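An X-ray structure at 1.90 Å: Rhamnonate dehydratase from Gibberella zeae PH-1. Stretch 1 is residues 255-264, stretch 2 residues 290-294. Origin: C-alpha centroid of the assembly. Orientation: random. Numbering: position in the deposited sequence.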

# COMPACT_ATOMS: atom_id res chain seq x y z
N ASP A 255 6.81 13.44 -15.64
CA ASP A 255 5.99 13.32 -14.43
C ASP A 255 4.64 12.64 -14.63
O ASP A 255 3.60 13.15 -14.20
N THR A 256 4.64 11.48 -15.27
CA THR A 256 3.39 10.75 -15.46
C THR A 256 2.85 10.32 -14.09
O THR A 256 1.65 10.07 -13.93
N ASP A 257 3.73 10.25 -13.09
CA ASP A 257 3.30 9.89 -11.74
C ASP A 257 2.27 10.90 -11.23
O ASP A 257 1.42 10.58 -10.40
N GLY A 258 2.35 12.12 -11.74
CA GLY A 258 1.43 13.17 -11.33
C GLY A 258 -0.04 12.92 -11.65
O GLY A 258 -0.92 13.53 -11.04
N PHE A 259 -0.32 12.05 -12.61
CA PHE A 259 -1.71 11.78 -12.96
C PHE A 259 -2.48 11.11 -11.83
O PHE A 259 -3.71 11.17 -11.79
N ALA A 260 -1.76 10.48 -10.90
CA ALA A 260 -2.41 9.84 -9.76
C ALA A 260 -3.06 10.94 -8.92
O ALA A 260 -4.16 10.77 -8.38
N LEU A 261 -2.37 12.07 -8.82
CA LEU A 261 -2.85 13.22 -8.06
C LEU A 261 -3.98 13.90 -8.83
O LEU A 261 -4.97 14.35 -8.24
N ILE A 262 -3.83 13.99 -10.14
CA ILE A 262 -4.86 14.61 -10.96
C ILE A 262 -6.16 13.81 -10.89
O ILE A 262 -7.25 14.37 -10.78
N LYS A 263 -6.04 12.48 -10.93
CA LYS A 263 -7.22 11.62 -10.86
C LYS A 263 -7.88 11.66 -9.48
O LYS A 263 -9.09 11.47 -9.36
N ARG A 264 -7.09 11.90 -8.44
CA ARG A 264 -7.65 11.98 -7.09
C ARG A 264 -8.59 13.18 -7.03
O ARG A 264 -9.61 13.15 -6.35
N ARG A 290 -3.70 2.67 -14.21
CA ARG A 290 -4.85 2.99 -15.04
C ARG A 290 -5.34 4.42 -14.74
O ARG A 290 -6.53 4.66 -14.53
N ASN A 291 -4.40 5.36 -14.72
CA ASN A 291 -4.71 6.77 -14.47
C ASN A 291 -4.84 7.57 -15.76
O ASN A 291 -5.06 8.78 -15.73
N LEU A 292 -4.67 6.89 -16.89
CA LEU A 292 -4.79 7.52 -18.20
C LEU A 292 -5.85 6.77 -19.01
O LEU A 292 -5.77 5.55 -19.16
N ASP A 293 -6.83 7.50 -19.50
CA ASP A 293 -7.92 6.90 -20.27
C ASP A 293 -7.52 6.50 -21.67
O ASP A 293 -8.14 5.63 -22.28
N ILE A 294 -6.47 7.14 -22.18
CA ILE A 294 -5.96 6.85 -23.52
C ILE A 294 -4.46 7.12 -23.57
O ILE A 294 -3.99 8.13 -23.05

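Arg290 points away from stretch 1 and makes no contact with it. Asn291 turns toward the helix, with chi1 in the m well, and has the largest covered area of the five residues. Asn291 CB lies 4.1 Å from Phe259 CB. Asn291 ND2 sits 3.9 Å from Ala260 CB, and Asn291 OD1 is 3.8 Å from Lys263 CG. Asn291 thus spans one turn of the helix. A water extends this contact: it donates to Thr256 O at 2.8 Å and accepts from Asn291 ND2 at 3.3 Å. Asn291 O is buried against Lys263 CE at 3.1 Å and has no hydrogen-bond partner in the model.

Leu292 leaves its backbone sideways, but its m,t rotamer brings the end of the side chain nearer. Leu292 CD2 lies over one face of the Phe259 ring, 3.7 Å from its centroid and 6° off the normal, a CH-pi contact. Phe259 itself points toward stretch 2 with chi1 m. Leu292 CD1 reaches Thr256 CG2 at 4.1 Å.

Asp293 also starts sideways, and its chi1 is m. Lys263 has its CA-to-CB bond toward stretch 2; its m,m,t,t side chain is extended at its end and reaches Asp293. Lys263 NZ donates to Asp293 OD2 at 2.8 Å, forming a salt bridge. Ile294 is out of reach of stretch 1.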

# COMPACT_ATOMS: atom_id res chain seq x y z
CB ASP A 255 5.81 14.72 -13.81
CG ASP A 255 5.07 14.68 -12.46
OD1 ASP A 255 5.19 13.67 -11.73
OD2 ASP A 255 4.39 15.67 -12.13
CB THR A 256 3.60 9.55 -16.40
OG1 THR A 256 3.85 10.03 -17.72
CG2 THR A 256 2.35 8.66 -16.43
CB ASP A 257 4.49 9.86 -10.77
CG ASP A 257 5.48 8.75 -11.08
OD1 ASP A 257 5.05 7.65 -11.49
OD2 ASP A 257 6.70 8.97 -10.90
CB PHE A 259 -1.79 10.96 -14.24
CG PHE A 259 -1.56 11.78 -15.48
CD1 PHE A 259 -2.51 12.71 -15.89
CD2 PHE A 259 -0.35 11.70 -16.16
CE1 PHE A 259 -2.26 13.55 -16.98
CE2 PHE A 259 -0.09 12.54 -17.25
CZ PHE A 259 -1.04 13.46 -17.66
CB ALA A 260 -1.39 9.08 -8.93
CB LEU A 261 -1.71 14.21 -7.83
CG LEU A 261 -0.48 13.69 -7.07
CD1 LEU A 261 0.64 14.71 -7.17
CD2 LEU A 261 -0.84 13.43 -5.61
CB ILE A 262 -4.40 14.75 -12.43
CG1 ILE A 262 -3.31 15.83 -12.52
CG2 ILE A 262 -5.57 15.13 -13.33
CD1 ILE A 262 -2.70 15.97 -13.90
CB LYS A 263 -6.85 10.18 -11.23
CG LYS A 263 -6.71 9.93 -12.73
CD LYS A 263 -8.06 10.00 -13.43
CE LYS A 263 -7.96 9.53 -14.88
NZ LYS A 263 -9.28 9.54 -15.57
CB ARG A 264 -6.54 12.14 -6.05
CG ARG A 264 -7.05 12.43 -4.64
CD ARG A 264 -5.94 12.46 -3.60
NE ARG A 264 -5.03 13.60 -3.75
CZ ARG A 264 -3.98 13.82 -2.96
NH1 ARG A 264 -3.71 12.99 -1.97
NH2 ARG A 264 -3.21 14.88 -3.18
CB ARG A 290 -5.96 1.95 -14.78
CG ARG A 290 -7.06 1.88 -15.84
CD ARG A 290 -7.20 0.48 -16.48
NE ARG A 290 -7.34 -0.62 -15.51
CZ ARG A 290 -8.32 -1.52 -15.51
NH1 ARG A 290 -8.35 -2.48 -14.60
NH2 ARG A 290 -9.29 -1.45 -16.42
CB ASN A 291 -3.63 7.41 -13.59
CG ASN A 291 -3.68 6.91 -12.16
OD1 ASN A 291 -4.75 6.86 -11.56
ND2 ASN A 291 -2.53 6.56 -11.62
CB LEU A 292 -3.45 7.51 -18.93
CG LEU A 292 -2.40 8.41 -18.27
CD1 LEU A 292 -1.02 8.06 -18.77
CD2 LEU A 292 -2.72 9.88 -18.56
CB ASP A 293 -9.09 7.88 -20.32
CG ASP A 293 -9.59 8.23 -18.94
OD1 ASP A 293 -10.53 7.57 -18.46
OD2 ASP A 293 -9.01 9.15 -18.32
CB ILE A 294 -6.62 7.75 -24.59
CG1 ILE A 294 -8.14 7.60 -24.57
CG2 ILE A 294 -6.08 7.39 -25.98
CD1 ILE A 294 -8.84 8.50 -25.57
O HOH W 1 0.15 8.12 -12.62